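Local atomic coordinates of alkyl hydroperoxide reductase/ Thiol specific antioxidant/ Mal allergen (Burkholderia ambifaria, PDB entry 5ENU), a protein that probably reduces hydrogen peroxide and organic hydroperoxides through a reactive cysteine thiol, as a thioredoxin-fold peroxiredoxin of the AhpC/TSA family. Residues Y42-K46 with G124-S128; V11-V17 with D135-A141; R78-H84 with L97-E103. All blocks are in the same frame, centred on the assembly; numbering follows the deposited sequence.

Contact 1: residues Y42-K46 with G124-S128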
loop_
_atom_site.group_PDB
_atom_site.type_symbol
_atom_site.label_atom_id
_atom_site.label_comp_id
_atom_site.label_asym_id
_atom_site.label_seq_id
_atom_site.Cartn_x
_atom_site.Cartn_y
_atom_site.Cartn_z
ATOM N N TYR A 42 -0.601 -1.213 1.014
ATOM C CA TYR A 42 -0.460 -2.105 -0.134
ATOM C C TYR A 42 -0.171 -1.292 -1.390
ATOM O O TYR A 42 -0.921 -0.359 -1.714
ATOM C CB TYR A 42 -1.640 -3.086 -0.308
ATOM C CG TYR A 42 -2.896 -2.607 -1.022
ATOM C CD1 TYR A 42 -3.965 -2.032 -0.322
ATOM C CD2 TYR A 42 -3.042 -2.798 -2.399
ATOM C CE1 TYR A 42 -5.123 -1.624 -0.976
ATOM C CE2 TYR A 42 -4.208 -2.398 -3.064
ATOM C CZ TYR A 42 -5.231 -1.788 -2.344
ATOM O OH TYR A 42 -6.404 -1.390 -2.962
ATOM N N PHE A 43 0.925 -1.638 -2.071
ATOM C CA PHE A 43 1.321 -0.991 -3.318
ATOM C C PHE A 43 0.829 -1.828 -4.486
ATOM O O PHE A 43 1.000 -3.064 -4.487
ATOM C CB PHE A 43 2.848 -0.888 -3.411
ATOM C CG PHE A 43 3.459 0.107 -2.454
ATOM C CD1 PHE A 43 3.602 -0.193 -1.114
ATOM C CD2 PHE A 43 3.899 1.350 -2.915
ATOM C CE1 PHE A 43 4.171 0.724 -0.243
ATOM C CE2 PHE A 43 4.475 2.287 -2.046
ATOM C CZ PHE A 43 4.600 1.965 -0.701
ATOM N N TYR A 44 0.185 -1.167 -5.448
ATOM C CA TYR A 44 -0.339 -1.858 -6.617
ATOM C C TYR A 44 0.074 -1.099 -7.872
ATOM O O TYR A 44 0.196 0.129 -7.842
ATOM C CB TYR A 44 -1.874 -2.013 -6.547
ATOM C CG TYR A 44 -2.642 -0.701 -6.481
ATOM C CD1 TYR A 44 -2.835 -0.028 -5.265
ATOM C CD2 TYR A 44 -3.182 -0.136 -7.642
ATOM C CE1 TYR A 44 -3.552 1.168 -5.216
ATOM C CE2 TYR A 44 -3.907 1.054 -7.592
ATOM C CZ TYR A 44 -4.086 1.700 -6.384
ATOM O OH TYR A 44 -4.787 2.885 -6.328
ATOM N N PRO A 45 0.347 -1.802 -8.979
ATOM C CA PRO A 45 0.938 -1.110 -10.145
ATOM C C PRO A 45 0.104 0.029 -10.727
ATOM O O PRO A 45 0.673 1.092 -11.022
ATOM C CB PRO A 45 1.159 -2.241 -11.162
ATOM C CG PRO A 45 1.202 -3.502 -10.382
ATOM C CD PRO A 45 0.459 -3.270 -9.075
ATOM N N LYS A 46 -1.211 -0.136 -10.919
ATOM C CA LYS A 46 -1.928 0.855 -11.730
ATOM C C LYS A 46 -3.434 0.800 -11.512
ATOM O O LYS A 46 -4.043 -0.272 -11.624
ATOM C CB LYS A 46 -1.661 0.636 -13.231
ATOM N N GLY A 124 8.311 0.501 -13.388
ATOM C CA GLY A 124 7.110 -0.057 -12.799
ATOM C C GLY A 124 7.176 -0.203 -11.281
ATOM O O GLY A 124 8.217 0.009 -10.651
ATOM N N ILE A 125 6.018 -0.526 -10.700
ATOM C CA ILE A 125 5.864 -0.902 -9.291
ATOM C C ILE A 125 5.740 -2.417 -9.237
ATOM O O ILE A 125 4.951 -3.005 -9.986
ATOM C CB ILE A 125 4.579 -0.282 -8.694
ATOM C CG1 ILE A 125 4.744 1.206 -8.403
ATOM C CG2 ILE A 125 4.105 -1.051 -7.418
ATOM C CD1 ILE A 125 3.502 1.813 -7.791
ATOM N N GLU A 126 6.483 -3.044 -8.332
ATOM C CA GLU A 126 6.300 -4.445 -7.992
ATOM C C GLU A 126 5.195 -4.535 -6.939
ATOM O O GLU A 126 5.324 -3.949 -5.863
ATOM C CB GLU A 126 7.626 -4.941 -7.407
ATOM C CG GLU A 126 7.633 -6.398 -7.033
ATOM C CD GLU A 126 9.026 -6.929 -6.750
ATOM O OE1 GLU A 126 9.679 -6.456 -5.799
ATOM O OE2 GLU A 126 9.472 -7.815 -7.503
ATOM N N ARG A 127 4.093 -5.231 -7.255
ATOM C CA ARG A 127 2.985 -5.376 -6.306
ATOM C C ARG A 127 3.497 -5.937 -4.981
ATOM O O ARG A 127 4.051 -7.036 -4.940
ATOM C CB ARG A 127 1.910 -6.320 -6.871
ATOM C CG ARG A 127 0.602 -6.309 -6.074
ATOM C CD ARG A 127 -0.402 -7.365 -6.580
ATOM N NE ARG A 127 -0.623 -7.278 -8.019
ATOM C CZ ARG A 127 -1.420 -6.380 -8.603
ATOM N NH1 ARG A 127 -1.508 -6.335 -9.926
ATOM N NH2 ARG A 127 -2.135 -5.516 -7.875
ATOM N N SER A 128 3.321 -5.171 -3.904
ATOM C CA SER A 128 3.943 -5.473 -2.621
ATOM C C SER A 128 3.058 -4.910 -1.521
ATOM O O SER A 128 2.408 -3.872 -1.704
ATOM C CB SER A 128 5.334 -4.830 -2.494
ATOM O OG SER A 128 6.171 -5.193 -3.571
#
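Phe43 and Ser128 form an antiparallel hydrogen-bonded pair where strand 38-43 ends beside strand 120-132. Phe43 N meets Ser128 O at 2.7 Å, and Ser128 N returns a longer bond to Phe43 O at 3.2 Å. The same Phe43 O also receives a CA-H···O contact from Arg127 CA, 3.5 Å away. Past this pair the contact passes to side chains. Arg127 starts out with CG trans to N (chi1 -169°), then bends at chi3 (-52°), which folds the guanidinium back across Pro45. Ring atom Pro45 CD sits over one face of the planar group, towards its rim, 3.6 Å from Arg127 NH2, while Tyr44 CB reaches NH2 obliquely. Ile125 packs beside Pro45 and Tyr44: its CD1 touches Tyr44 O at 3.7 Å and its CG2 lies 4.2 Å from Phe43 CB. Ser128 OG turns back onto its own chain and donates to Glu126 O at 2.7 Å. The outer end of Arg127 is claimed by a salt bridge from NH2 to Glu55 on helix 50-68. Pro45, Thr49 and Cys52 match the Pro-x-x-x-Thr-x-x-Cys signature of peroxiredoxins, so Cys52 is probably the peroxidatic cysteine; Arg127, whose side chain touches it, is consistent with the family's active-site arginine. Proline packing on one face and the carboxylate of Glu55 at NH2 together would fix the guanidinium beside Cys52.

Contact 2: residues V11-V17 with D135-A141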
loop_
_atom_site.group_PDB
_atom_site.type_symbol
_atom_site.label_atom_id
_atom_site.label_comp_id
_atom_site.label_asym_id
_atom_site.label_seq_id
_atom_site.Cartn_x
_atom_site.Cartn_y
_atom_site.Cartn_z
ATOM N N VAL A 11 12.925 0.915 4.309
ATOM C CA VAL A 11 12.224 0.114 5.312
ATOM C C VAL A 11 12.843 -1.271 5.434
ATOM O O VAL A 11 13.309 -1.860 4.446
ATOM C CB VAL A 11 10.715 0.018 5.014
ATOM C CG1 VAL A 11 10.101 1.416 4.847
ATOM C CG2 VAL A 11 10.428 -0.888 3.796
ATOM N N GLU A 12 12.846 -1.800 6.659
ATOM C CA GLU A 12 13.291 -3.157 6.955
ATOM C C GLU A 12 12.398 -3.768 8.026
ATOM O O GLU A 12 11.997 -3.087 8.978
ATOM C CB GLU A 12 14.729 -3.184 7.496
ATOM C CG GLU A 12 15.795 -2.758 6.492
ATOM C CD GLU A 12 15.896 -3.678 5.278
ATOM O OE1 GLU A 12 15.523 -4.871 5.367
ATOM O OE2 GLU A 12 16.362 -3.201 4.222
ATOM N N VAL A 13 12.100 -5.062 7.872
ATOM C CA VAL A 13 11.348 -5.775 8.897
ATOM C C VAL A 13 12.086 -5.683 10.224
ATOM O O VAL A 13 13.315 -5.793 10.284
ATOM C CB VAL A 13 11.109 -7.227 8.458
ATOM C CG1 VAL A 13 10.461 -8.042 9.570
ATOM C CG2 VAL A 13 10.219 -7.259 7.222
ATOM N N ASP A 14 11.327 -5.478 11.302
ATOM C CA ASP A 14 11.772 -5.345 12.694
ATOM C C ASP A 14 12.244 -3.929 13.019
ATOM O O ASP A 14 12.689 -3.688 14.157
ATOM C CB ASP A 14 12.875 -6.336 13.115
ATOM C CG ASP A 14 12.428 -7.793 13.113
ATOM O OD1 ASP A 14 11.210 -8.061 13.052
ATOM O OD2 ASP A 14 13.324 -8.677 13.197
ATOM N N ARG A 15 12.181 -2.990 12.082
ATOM C CA ARG A 15 12.705 -1.651 12.300
ATOM C C ARG A 15 11.595 -0.628 12.105
ATOM O O ARG A 15 10.628 -0.860 11.359
ATOM C CB ARG A 15 13.871 -1.331 11.337
ATOM C CG ARG A 15 14.942 -2.407 11.233
ATOM C CD ARG A 15 15.764 -2.604 12.478
ATOM N NE ARG A 15 16.823 -3.560 12.152
ATOM C CZ ARG A 15 17.022 -4.725 12.753
ATOM N NH1 ARG A 15 16.284 -5.092 13.771
ATOM N NH2 ARG A 15 17.994 -5.513 12.348
ATOM N N GLN A 16 11.757 0.518 12.772
ATOM C CA GLN A 16 10.820 1.625 12.637
ATOM C C GLN A 16 10.671 2.026 11.171
ATOM O O GLN A 16 11.649 2.096 10.426
ATOM C CB GLN A 16 11.358 2.816 13.428
ATOM C CG GLN A 16 10.295 3.844 13.747
ATOM C CD GLN A 16 9.377 3.372 14.847
ATOM O OE1 GLN A 16 9.817 2.688 15.762
ATOM N NE2 GLN A 16 8.098 3.737 14.773
ATOM N N VAL A 17 9.440 2.288 10.749
ATOM C CA VAL A 17 9.241 2.891 9.423
ATOM C C VAL A 17 9.449 4.400 9.529
ATOM O O VAL A 17 8.820 5.048 10.377
ATOM C CB VAL A 17 7.840 2.568 8.896
ATOM C CG1 VAL A 17 7.602 3.255 7.548
ATOM C CG2 VAL A 17 7.666 1.052 8.771
ATOM N N ASP A 135 2.802 0.461 16.744
ATOM C CA ASP A 135 3.998 1.153 17.209
ATOM C C ASP A 135 4.807 1.751 16.055
ATOM O O ASP A 135 5.834 2.408 16.303
ATOM C CB ASP A 135 4.884 0.198 18.038
ATOM C CG ASP A 135 4.180 -0.375 19.250
ATOM O OD1 ASP A 135 3.482 0.373 19.965
ATOM O OD2 ASP A 135 4.351 -1.594 19.492
ATOM N N GLY A 136 4.377 1.559 14.806
ATOM C CA GLY A 136 5.099 2.092 13.665
ATOM C C GLY A 136 6.237 1.227 13.163
ATOM O O GLY A 136 7.038 1.701 12.342
ATOM N N VAL A 137 6.302 -0.036 13.575
ATOM C CA VAL A 137 7.375 -0.940 13.172
ATOM C C VAL A 137 6.896 -1.835 12.034
ATOM O O VAL A 137 5.743 -2.305 12.035
ATOM C CB VAL A 137 7.844 -1.756 14.389
ATOM C CG1 VAL A 137 8.755 -2.911 13.981
ATOM C CG2 VAL A 137 8.534 -0.836 15.375
ATOM N N LEU A 138 7.763 -2.050 11.040
ATOM C CA LEU A 138 7.426 -2.958 9.946
ATOM C C LEU A 138 7.502 -4.396 10.442
ATOM O O LEU A 138 8.571 -4.854 10.863
ATOM C CB LEU A 138 8.367 -2.752 8.764
ATOM C CG LEU A 138 8.080 -3.672 7.569
ATOM C CD1 LEU A 138 6.655 -3.478 7.046
ATOM C CD2 LEU A 138 9.101 -3.493 6.417
ATOM N N ARG A 139 6.377 -5.108 10.393
ATOM C CA ARG A 139 6.296 -6.459 10.937
ATOM C C ARG A 139 6.391 -7.524 9.859
ATOM O O ARG A 139 6.897 -8.620 10.126
ATOM C CB ARG A 139 4.987 -6.654 11.718
ATOM C CG ARG A 139 4.821 -5.688 12.894
ATOM C CD ARG A 139 5.874 -5.887 13.965
ATOM N NE ARG A 139 5.752 -7.211 14.554
ATOM C CZ ARG A 139 4.997 -7.498 15.612
ATOM N NH1 ARG A 139 4.294 -6.541 16.233
ATOM N NH2 ARG A 139 4.929 -8.751 16.053
ATOM N N GLN A 140 5.915 -7.231 8.653
ATOM C CA GLN A 140 5.958 -8.224 7.596
ATOM C C GLN A 140 5.896 -7.511 6.251
ATOM O O GLN A 140 5.207 -6.487 6.106
ATOM C CB GLN A 140 4.801 -9.212 7.751
ATOM C CG GLN A 140 4.843 -10.344 6.755
ATOM C CD GLN A 140 3.981 -11.524 7.169
ATOM O OE1 GLN A 140 3.295 -11.501 8.216
ATOM N NE2 GLN A 140 3.987 -12.564 6.339
ATOM N N ALA A 141 6.617 -8.056 5.275
ATOM C CA ALA A 141 6.598 -7.587 3.901
ATOM C C ALA A 141 6.247 -8.753 2.995
ATOM O O ALA A 141 6.652 -9.895 3.247
ATOM C CB ALA A 141 7.969 -7.041 3.484
HETATM O O HOH W 1 8.128 2.484 17.851
HETATM O O HOH W 2 6.967 4.538 12.316
#
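Leu138 packs into a group of valines from the 11-17 loop, while three backbone hydrogen bonds and one from the Gln16 side chain join the segments around it. With its CG opposite the backbone N (chi1 180°), Leu138 reaches towards the loop and places CD2 against Val11 CG2 at 3.9 Å and Val13 CG2 at 4.0 Å, both valines crossing it at about a right angle. Val17 CG2 closes on Leu138 CB from further along the loop. Two main-chain bonds grip the leucine itself: Asp14 N donates to Leu138 O at 2.9 Å, and Leu138 N donates to Arg15 O. A third, Val17 N to Gly136 O, is nearly straight (176°), and with the one from Leu138 N it makes Gln16 and Val137 a single bridge. Gln16, in the conformer described, bends at chi2 (75°) and swings its amide back towards the Asp135-Gly136 backbone; NE2 then donates to Asp135 O at 3.0 Å, in the plane of both the amide and the carbonyl. In that conformer one water donates to Gln16 OE1 and Asp135 O, and a second accepts from NE2; the second also donates to Val17 O and Gly136 O. The loop gets its shape from a type II turn, Glu12 to Arg15, closed by Arg15 N on Glu12 O. On the other segment, Asp133 accepts from the backbone of Asp135 and Val137 and pairs with Arg139, which forms a classic beta bulge with Gln140 opposite Leu131. The N-terminal loop thus lies alongside strand 138-143 and the residues leading into it: Leu138 continues inward to Phe130 and Ile132 of strand 120-132, and Val11 and Val17 reach Phe109 of helix 104-109.

Contact 3: residues R78-H84 with L97-E103; sequences RDSLRSH and LISDADE
Within the beta-alpha-beta unit made of strand 71-77, helix 81-91 and strand 97-99, His84 of the helix packs against Leu97 and bonds to Ile98 of the last strand. Leu97 CB lies over one face of the imidazole, 3.9 Å from its centroid, a CH-pi contact displaced towards the ring's rim; Asp79 O lies over the opposite face. At the ring's edge NE2 donates to Ile98 O at 2.8 Å; the acceptor is nearly in the ring plane, but the nitrogen stands well above the plane of the carbonyl. ND1 bonds to Asp47, so both ring nitrogens are engaged and the rotation of the ring is fixed.

Nearer the start of the helix, Ser99 swings OG away from its N, to the carbonyl side (chi1 174°), and donates it to Asp79 O at 2.7 Å, while Leu81 CD2 covers Ser99 CB at 3.6 Å. Ser80 is the N-cap of this helix; its OG accepts from Ser83 N. At the far end Arg78 runs across the Asp100-Glu103 type I turn. Its CG passes 3.4 Å from Asp100 O before the chain bends at chi3 (-63°) and brings NH1 to Glu103 OE2 at 2.8 Å. This salt bridge lies in the guanidinium plane but meets the carboxylate oxygen on its anti side. Arg123 joins both partners, its NE pairing with Glu103 OE1 and its carbonyl accepting from Arg78 NH2. Arg78 O and Ala101 CA make a further CA-H···O contact. Joining two neighbouring parallel strands through a helix over the sheet in this way is typical of the beta-alpha-beta crossover of thioredoxin-like folds.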
loop_
_atom_site.group_PDB
_atom_site.type_symbol
_atom_site.label_atom_id
_atom_site.label_comp_id
_atom_site.label_asym_id
_atom_site.label_seq_id
_atom_site.Cartn_x
_atom_site.Cartn_y
_atom_site.Cartn_z
ATOM N N ARG A 78 1.203 5.218 -8.177
ATOM C CA ARG A 78 1.692 6.522 -8.627
ATOM C C ARG A 78 0.650 7.304 -9.427
ATOM O O ARG A 78 0.949 8.422 -9.874
ATOM C CB ARG A 78 2.998 6.358 -9.425
ATOM C CG ARG A 78 4.117 5.672 -8.627
ATOM C CD ARG A 78 5.272 5.224 -9.512
ATOM N NE ARG A 78 4.852 4.218 -10.493
ATOM C CZ ARG A 78 5.596 3.840 -11.521
ATOM N NH1 ARG A 78 6.810 4.358 -11.690
ATOM N NH2 ARG A 78 5.138 2.918 -12.352
ATOM N N ASP A 79 -0.553 6.754 -9.611
ATOM C CA ASP A 79 -1.610 7.450 -10.344
ATOM C C ASP A 79 -1.987 8.759 -9.654
ATOM O O ASP A 79 -1.777 8.941 -8.452
ATOM C CB ASP A 79 -2.852 6.553 -10.478
ATOM C CG ASP A 79 -2.580 5.328 -11.313
ATOM O OD1 ASP A 79 -2.471 5.492 -12.546
ATOM O OD2 ASP A 79 -2.410 4.226 -10.749
ATOM N N SER A 80 -2.576 9.667 -10.437
ATOM C CA SER A 80 -3.038 10.962 -9.951
ATOM C C SER A 80 -4.172 10.822 -8.925
ATOM O O SER A 80 -4.871 9.801 -8.839
ATOM C CB SER A 80 -3.556 11.800 -11.121
ATOM O OG SER A 80 -4.739 11.232 -11.631
ATOM N N LEU A 81 -4.377 11.895 -8.153
ATOM C CA LEU A 81 -5.541 11.951 -7.268
ATOM C C LEU A 81 -6.842 11.838 -8.051
ATOM O O LEU A 81 -7.785 11.179 -7.595
ATOM C CB LEU A 81 -5.522 13.254 -6.462
ATOM C CG LEU A 81 -4.495 13.257 -5.322
ATOM C CD1 LEU A 81 -4.410 14.670 -4.714
ATOM C CD2 LEU A 81 -4.862 12.218 -4.250
ATOM N N ARG A 82 -6.915 12.467 -9.229
ATOM C CA ARG A 82 -8.117 12.347 -10.053
ATOM C C ARG A 82 -8.390 10.884 -10.409
ATOM O O ARG A 82 -9.526 10.393 -10.296
ATOM C CB ARG A 82 -7.962 13.179 -11.331
ATOM C CG ARG A 82 -9.105 13.001 -12.356
ATOM C CD ARG A 82 -8.882 13.888 -13.584
ATOM N NE ARG A 82 -7.833 13.363 -14.465
ATOM C CZ ARG A 82 -7.262 14.059 -15.455
ATOM N NH1 ARG A 82 -7.622 15.323 -15.677
ATOM N NH2 ARG A 82 -6.322 13.503 -16.219
ATOM N N SER A 83 -7.355 10.171 -10.853
ATOM C CA SER A 83 -7.530 8.762 -11.160
ATOM C C SER A 83 -7.979 8.005 -9.920
ATOM O O SER A 83 -8.889 7.168 -9.987
ATOM C CB SER A 83 -6.207 8.197 -11.668
ATOM O OG SER A 83 -6.295 6.812 -11.953
ATOM N N HIS A 84 -7.344 8.281 -8.777
ATOM C CA HIS A 84 -7.711 7.599 -7.540
ATOM C C HIS A 84 -9.160 7.879 -7.151
ATOM O O HIS A 84 -9.869 6.970 -6.699
ATOM C CB HIS A 84 -6.798 8.042 -6.405
ATOM C CG HIS A 84 -5.471 7.361 -6.368
ATOM N ND1 HIS A 84 -5.081 6.401 -7.278
ATOM C CD2 HIS A 84 -4.458 7.476 -5.480
ATOM C CE1 HIS A 84 -3.885 5.946 -6.942
ATOM N NE2 HIS A 84 -3.476 6.600 -5.866
ATOM N N LEU A 97 -6.752 5.920 -0.849
ATOM C CA LEU A 97 -5.678 5.643 -1.800
ATOM C C LEU A 97 -4.712 6.825 -1.799
ATOM O O LEU A 97 -5.127 7.965 -2.046
ATOM C CB LEU A 97 -6.232 5.447 -3.219
ATOM C CG LEU A 97 -7.237 4.306 -3.393
ATOM C CD1 LEU A 97 -7.774 4.329 -4.830
ATOM C CD2 LEU A 97 -6.616 2.930 -3.054
ATOM N N ILE A 98 -3.426 6.547 -1.559
ATOM C CA ILE A 98 -2.376 7.570 -1.631
ATOM C C ILE A 98 -1.923 7.728 -3.080
ATOM O O ILE A 98 -1.668 6.727 -3.770
ATOM C CB ILE A 98 -1.188 7.191 -0.725
ATOM C CG1 ILE A 98 -1.530 7.494 0.744
ATOM C CG2 ILE A 98 0.070 7.928 -1.160
ATOM C CD1 ILE A 98 -0.503 6.956 1.763
ATOM N N SER A 99 -1.813 8.976 -3.533
ATOM C CA SER A 99 -1.225 9.289 -4.838
ATOM C C SER A 99 0.269 9.528 -4.650
ATOM O O SER A 99 0.685 10.581 -4.161
ATOM C CB SER A 99 -1.888 10.514 -5.462
ATOM O OG SER A 99 -1.196 10.847 -6.653
ATOM N N ASP A 100 1.075 8.549 -5.024
ATOM C CA ASP A 100 2.529 8.646 -4.899
ATOM C C ASP A 100 3.146 9.048 -6.230
ATOM O O ASP A 100 4.126 8.478 -6.698
ATOM C CB ASP A 100 3.086 7.316 -4.405
ATOM C CG ASP A 100 4.498 7.437 -3.865
ATOM O OD1 ASP A 100 4.781 8.369 -3.088
ATOM O OD2 ASP A 100 5.333 6.585 -4.215
ATOM N N ALA A 101 2.564 10.076 -6.855
ATOM C CA ALA A 101 3.027 10.530 -8.171
ATOM C C ALA A 101 4.509 10.894 -8.184
ATOM O O ALA A 101 5.164 10.765 -9.232
ATOM C CB ALA A 101 2.189 11.719 -8.656
ATOM N N ASP A 102 5.046 11.391 -7.063
ATOM C CA ASP A 102 6.449 11.794 -7.003
ATOM C C ASP A 102 7.378 10.690 -6.499
ATOM O O ASP A 102 8.571 10.955 -6.285
ATOM C CB ASP A 102 6.634 13.091 -6.202
ATOM C CG ASP A 102 6.227 12.956 -4.750
ATOM O OD1 ASP A 102 6.169 11.822 -4.217
ATOM O OD2 ASP A 102 5.994 14.005 -4.132
ATOM N N GLU A 103 6.845 9.484 -6.270
ATOM C CA GLU A 103 7.583 8.262 -5.933
ATOM C C GLU A 103 8.235 8.281 -4.556
ATOM O O GLU A 103 9.070 7.415 -4.274
ATOM C CB GLU A 103 8.602 7.846 -7.000
ATOM C CG GLU A 103 7.957 7.127 -8.146
ATOM C CD GLU A 103 8.945 6.549 -9.161
ATOM O OE1 GLU A 103 10.163 6.485 -8.888
ATOM O OE2 GLU A 103 8.475 6.155 -10.250
#

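All three contacts reach one mixed sheet. Contact 1 is the most buried and lies closest to the centre of the chain; contact 3 is partly buried, and contact 2 is the most exposed, on the opposite side of the chain's centre from contact 3. Contacts 1 and 2 use successive, neighbouring strands, yet their atoms stay about 7 Å apart. Contacts 1 and 3 touch directly, Tyr44 OH approaching His84 CE1 at 3.2 Å, and Asp47 bonds to both residues. Contact 1 places an arginine beside the probable peroxidatic site, contact 2 relies on backbone bonds, water and aliphatic packing, and contact 3 combines a buried imidazole with a salt bridge.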